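Local coordinates for protein CT253 (Chlamydia trachomatis serovar L2, PDB 6UXC) that is of unknown function but is made with a lipoprotein signal peptide, consistent with an exported, lipid-attached protein of the DUF7499 family, at residues A98-Q103 with A116-R121; L24-R29 with E44-I49. One frame throughout, in Å; residues are numbered along the deposited sequence.

Contact 1: residues A98-Q103 with A116-R121; sequences AEILEQ and ASVRVR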
# COMPACT_ATOMS: atom_id res chain seq x y z
N ALA A 98 -2.31 -0.18 4.02
CA ALA A 98 -2.78 -0.70 2.73
C ALA A 98 -2.76 -2.22 2.77
O ALA A 98 -1.75 -2.83 3.14
CB ALA A 98 -1.90 -0.19 1.59
N GLU A 99 -3.88 -2.83 2.38
CA GLU A 99 -4.04 -4.28 2.32
C GLU A 99 -4.31 -4.72 0.89
O GLU A 99 -5.25 -4.21 0.25
CB GLU A 99 -5.22 -4.75 3.18
CG GLU A 99 -5.44 -6.24 3.13
CD GLU A 99 -6.53 -6.75 4.04
OE1 GLU A 99 -7.18 -5.95 4.76
OE2 GLU A 99 -6.72 -7.99 4.05
N ILE A 100 -3.51 -5.65 0.38
CA ILE A 100 -3.82 -6.30 -0.88
C ILE A 100 -4.97 -7.26 -0.64
O ILE A 100 -4.82 -8.23 0.11
CB ILE A 100 -2.61 -7.04 -1.44
CG1 ILE A 100 -1.44 -6.11 -1.75
CG2 ILE A 100 -2.99 -7.79 -2.74
CD1 ILE A 100 -0.15 -6.89 -2.03
N LEU A 101 -6.10 -7.02 -1.29
CA LEU A 101 -7.20 -7.95 -1.12
C LEU A 101 -7.06 -9.16 -2.05
O LEU A 101 -7.37 -10.30 -1.66
CB LEU A 101 -8.53 -7.23 -1.35
CG LEU A 101 -8.84 -6.04 -0.44
CD1 LEU A 101 -10.18 -5.43 -0.84
CD2 LEU A 101 -8.86 -6.43 1.03
N GLU A 102 -6.60 -8.92 -3.28
CA GLU A 102 -6.38 -10.00 -4.22
C GLU A 102 -5.56 -9.48 -5.39
O GLU A 102 -5.56 -8.29 -5.69
CB GLU A 102 -7.71 -10.59 -4.72
CG GLU A 102 -8.38 -9.77 -5.81
CD GLU A 102 -9.69 -10.36 -6.30
OE1 GLU A 102 -10.04 -11.50 -5.93
OE2 GLU A 102 -10.39 -9.66 -7.07
N GLN A 103 -4.84 -10.39 -6.01
CA GLN A 103 -4.34 -10.20 -7.36
C GLN A 103 -4.70 -11.45 -8.14
O GLN A 103 -4.38 -12.56 -7.70
CB GLN A 103 -2.83 -9.95 -7.40
CG GLN A 103 -2.29 -9.98 -8.82
CD GLN A 103 -0.92 -9.32 -8.95
OE1 GLN A 103 -0.80 -8.09 -8.89
NE2 GLN A 103 0.10 -10.13 -9.15
N ALA A 116 -5.61 -6.27 -9.60
CA ALA A 116 -5.35 -6.26 -8.18
C ALA A 116 -6.27 -5.25 -7.51
O ALA A 116 -6.69 -4.26 -8.11
CB ALA A 116 -3.89 -5.94 -7.85
N SER A 117 -6.57 -5.52 -6.25
CA SER A 117 -7.50 -4.72 -5.47
C SER A 117 -6.86 -4.47 -4.13
O SER A 117 -6.37 -5.41 -3.49
CB SER A 117 -8.84 -5.46 -5.31
OG SER A 117 -9.76 -4.72 -4.55
N VAL A 118 -6.86 -3.21 -3.68
CA VAL A 118 -6.20 -2.83 -2.43
C VAL A 118 -7.16 -2.00 -1.58
O VAL A 118 -7.72 -1.01 -2.06
CB VAL A 118 -4.92 -2.02 -2.69
CG1 VAL A 118 -4.36 -1.46 -1.38
CG2 VAL A 118 -3.91 -2.87 -3.43
N ARG A 119 -7.33 -2.40 -0.31
CA ARG A 119 -8.04 -1.55 0.65
C ARG A 119 -7.04 -0.61 1.32
O ARG A 119 -6.10 -1.04 1.99
CB ARG A 119 -8.80 -2.34 1.72
CG ARG A 119 -9.58 -1.39 2.62
CD ARG A 119 -10.35 -2.10 3.72
NE ARG A 119 -11.33 -3.01 3.18
CZ ARG A 119 -11.28 -4.33 3.29
NH1 ARG A 119 -10.30 -4.95 3.92
NH2 ARG A 119 -12.25 -5.04 2.74
N VAL A 120 -7.23 0.68 1.09
CA VAL A 120 -6.40 1.72 1.67
C VAL A 120 -7.14 2.32 2.85
O VAL A 120 -8.31 2.71 2.72
CB VAL A 120 -6.06 2.81 0.64
CG1 VAL A 120 -5.16 3.86 1.27
CG2 VAL A 120 -5.37 2.21 -0.60
N ARG A 121 -6.47 2.40 3.99
CA ARG A 121 -6.93 3.10 5.17
C ARG A 121 -5.91 4.14 5.58
O ARG A 121 -4.70 3.92 5.48
CB ARG A 121 -7.16 2.15 6.32
CG ARG A 121 -8.37 1.30 6.17
CD ARG A 121 -8.40 0.24 7.21
NE ARG A 121 -9.71 -0.38 7.29
CZ ARG A 121 -10.06 -1.25 8.22
NH1 ARG A 121 -9.17 -1.63 9.13
NH2 ARG A 121 -11.30 -1.72 8.26
O HOH W 1 -7.83 -3.48 5.49
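Glu99 and Arg119 lie side by side and point the same way, both reaching out from one face of the sheet, and their charged ends meet in a long salt bridge, Glu99 OE1 to Arg119 NH1 at 3.4 Å. CG of Glu99 is anti to the backbone N (chi1 179°) and the rest of the chain is extended, whereas Arg119 bends at chi3. The carboxylate and guanidinium planes are turned 74° apart. A water in the guanidinium plane closes the triangle, donating to Glu99 OE1 at 2.7 Å and accepting from NH1. The stronger hold on the carboxylate is at its other oxygen, OE2, which forms a salt bridge with Arg29. Leu101 covers one face of the guanidinium: its CD2 comes within 3.6 Å of Arg119 NH1, and CD1 sits above the plane, displaced toward the rim. The same CD1 also rests against Ser117 OG.

Leu101 stands at a classic beta bulge in the antiparallel hairpin of strands 94-105 and 113-124, where Leu101 and Glu102 both face Ser117 and CB of Leu101 points toward strand 113-124. Ser117 O accepts from Leu101 N at 2.7 Å, and Ser117 N donates to Glu102 O at 3.0 Å. Before the bulge, Glu99 and Arg119 form a regular hydrogen-bonded pair.

Ala98, Ile100, Val118 and Val120 occupy the other face. There Val118 CG1 touches Ala98 CB at 4.1 Å, its CG2 approaches Ile100 CG1, and Phe45 of helix 41-55 packs on both Ile100 and Val118. Further along, Gln103 OE1 passes 3.9 Å from Ala116 CB and accepts a hydrogen bond from His170 NE2.

Contact 2: residues L24-R29 with E44-I49; sequences LPVFYR and EFSEEI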
# COMPACT_ATOMS: atom_id res chain seq x y z
N LEU A 24 2.59 1.35 7.33
CA LEU A 24 2.71 -0.02 7.78
C LEU A 24 3.13 -0.92 6.63
O LEU A 24 2.78 -0.68 5.47
CB LEU A 24 1.38 -0.52 8.32
CG LEU A 24 0.75 0.34 9.41
CD1 LEU A 24 -0.57 -0.22 9.88
CD2 LEU A 24 1.72 0.53 10.59
N PRO A 25 3.84 -2.01 6.92
CA PRO A 25 4.02 -3.04 5.89
C PRO A 25 2.68 -3.41 5.29
O PRO A 25 1.68 -3.57 5.99
CB PRO A 25 4.63 -4.20 6.67
CG PRO A 25 5.30 -3.56 7.86
CD PRO A 25 4.43 -2.40 8.22
N VAL A 26 2.68 -3.60 3.97
CA VAL A 26 1.46 -3.98 3.30
C VAL A 26 0.98 -5.35 3.79
O VAL A 26 1.74 -6.32 3.91
CB VAL A 26 1.68 -3.93 1.78
CG1 VAL A 26 0.49 -4.61 1.02
CG2 VAL A 26 1.90 -2.47 1.33
N PHE A 27 -0.31 -5.42 4.06
CA PHE A 27 -0.97 -6.60 4.59
C PHE A 27 -1.53 -7.43 3.43
O PHE A 27 -2.13 -6.87 2.51
CB PHE A 27 -2.09 -6.15 5.53
CG PHE A 27 -2.68 -7.21 6.39
CD1 PHE A 27 -1.90 -7.92 7.28
CD2 PHE A 27 -4.05 -7.45 6.36
CE1 PHE A 27 -2.48 -8.88 8.13
CE2 PHE A 27 -4.64 -8.39 7.20
CZ PHE A 27 -3.84 -9.11 8.08
N TYR A 28 -1.33 -8.74 3.47
CA TYR A 28 -1.82 -9.61 2.39
C TYR A 28 -2.10 -10.99 2.96
O TYR A 28 -1.17 -11.72 3.32
CB TYR A 28 -0.78 -9.67 1.26
CG TYR A 28 -1.17 -10.42 0.01
CD1 TYR A 28 -2.48 -10.60 -0.36
CD2 TYR A 28 -0.19 -10.95 -0.81
CE1 TYR A 28 -2.83 -11.30 -1.51
CE2 TYR A 28 -0.51 -11.64 -1.95
CZ TYR A 28 -1.82 -11.81 -2.31
OH TYR A 28 -2.10 -12.52 -3.45
N ARG A 29 -3.38 -11.35 3.05
CA ARG A 29 -3.80 -12.66 3.53
C ARG A 29 -3.97 -13.60 2.34
O ARG A 29 -4.75 -13.31 1.43
CB ARG A 29 -5.10 -12.55 4.32
CG ARG A 29 -4.99 -11.74 5.56
CD ARG A 29 -6.37 -11.52 6.17
NE ARG A 29 -7.15 -10.55 5.39
CZ ARG A 29 -8.34 -10.78 4.84
NH1 ARG A 29 -8.95 -11.95 4.94
NH2 ARG A 29 -8.93 -9.79 4.15
N GLU A 44 6.99 -6.05 -2.72
CA GLU A 44 6.94 -5.08 -3.81
C GLU A 44 6.03 -3.93 -3.44
O GLU A 44 6.38 -2.75 -3.61
CB GLU A 44 6.45 -5.74 -5.10
CG GLU A 44 6.17 -4.69 -6.23
CD GLU A 44 5.33 -5.23 -7.38
OE1 GLU A 44 4.94 -6.43 -7.36
OE2 GLU A 44 5.04 -4.38 -8.28
N PHE A 45 4.81 -4.25 -3.01
CA PHE A 45 3.86 -3.17 -2.74
C PHE A 45 4.38 -2.27 -1.62
O PHE A 45 4.22 -1.05 -1.68
CB PHE A 45 2.49 -3.73 -2.38
CG PHE A 45 1.62 -4.09 -3.59
CD1 PHE A 45 2.13 -4.87 -4.62
CD2 PHE A 45 0.32 -3.65 -3.66
CE1 PHE A 45 1.31 -5.21 -5.72
CE2 PHE A 45 -0.49 -3.96 -4.75
CZ PHE A 45 0.01 -4.78 -5.77
N SER A 46 4.94 -2.85 -0.56
CA SER A 46 5.46 -2.01 0.52
C SER A 46 6.53 -1.06 0.02
O SER A 46 6.53 0.14 0.36
CB SER A 46 6.03 -2.88 1.63
OG SER A 46 5.03 -3.63 2.28
N GLU A 47 7.48 -1.57 -0.75
CA GLU A 47 8.57 -0.74 -1.21
C GLU A 47 8.08 0.33 -2.18
O GLU A 47 8.49 1.50 -2.09
CB GLU A 47 9.65 -1.58 -1.88
CG GLU A 47 10.77 -0.68 -2.38
CD GLU A 47 11.98 -1.44 -2.85
OE1 GLU A 47 12.58 -1.03 -3.86
OE2 GLU A 47 12.31 -2.47 -2.23
N GLU A 48 7.22 -0.05 -3.13
CA GLU A 48 6.81 0.89 -4.16
C GLU A 48 5.93 1.99 -3.58
O GLU A 48 6.04 3.15 -3.99
CB GLU A 48 6.10 0.14 -5.29
CG GLU A 48 7.02 -0.76 -6.12
CD GLU A 48 8.05 0.02 -6.95
OE1 GLU A 48 7.78 1.20 -7.28
OE2 GLU A 48 9.11 -0.54 -7.26
N ILE A 49 5.06 1.66 -2.63
CA ILE A 49 4.27 2.70 -1.98
C ILE A 49 5.17 3.55 -1.10
O ILE A 49 5.07 4.78 -1.09
CB ILE A 49 3.09 2.10 -1.20
CG1 ILE A 49 2.14 1.42 -2.17
CG2 ILE A 49 2.39 3.19 -0.41
CD1 ILE A 49 1.20 0.42 -1.49
O HOH W 2 4.45 -6.62 3.97
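Ser46 OG is gripped from two sides of the interface: it accepts a nearly straight hydrogen bond from Val26 N (2.9 Å, 167° at the hydrogen) and is also hydrogen-bonded to Gln42 O, one turn earlier in its own helix. Helix 41-55 lies against one face of the mixed beta sheet as the helix of a beta-alpha-beta crossover, between strand 19-28 and its parallel neighbour 59-61. The bond ties it to the irregular part of strand 19-28, before the weakly bonded residues Phe27 and Tyr28. OG stands anti to the carbonyl carbon of Ser46 (chi1 -67°), a position from which it can meet both the strand amide and the helix carbonyl. The amide of Val26, a buried residue, is thus satisfied by a side chain rather than by a neighbouring strand. The carbonyl of Val26 is served by a water, which donates to Val26 O at 2.7 Å and makes a weak, longer bond to Ser46 OG.

The valine side chain points at the helix, and both methyls of Val26, CG1 and CG2, meet Phe45 CB, each at 4.0 Å. CG2 alone goes on to Ser46 and Ile49. It lies over the backbone where Phe45 joins Ser46, 3.6 Å from Ser46 N, and against the hydroxyl, 3.5 Å from Ser46 OG, with Ile49 CD1 approaching from the next turn. Phe45 offers Val26 its CB while its ring leads away from the strand, making edge-to-face contacts with Phe174 and His170 of helix 165-184. Ile100 of strand 94-105 also touches Val26, which places this apolar cluster between sheet and helices. At its margin Pro25, an exposed residue, brushes the serine hydroxyl, with CA 3.8 Å from Ser46 OG.

Overall arrangement
Contact 1 joins neighbouring strands within the sheet and is partly buried, with Glu102 exposed, whereas contact 2 sets a helix against the sheet, is buried, and covers far less surface. Their centres lie 9 Å apart, and they adjoin because strand 94-105 of contact 1 and strand 19-28 of contact 2 are parallel neighbours: Ile100 N probably bonds to Phe27 O at 2.8 Å. Contact 1 is two-sided, mainly apolar on the face turned to helices 41-55 and 165-184 and largely polar, with the ion pair, on the other. Contact 2 belongs to the helical side, where one hydroxyl carries the direct polar link and methyl groups supply the rest. Arg29 reaches Glu99 from the loop just after strand 19-28.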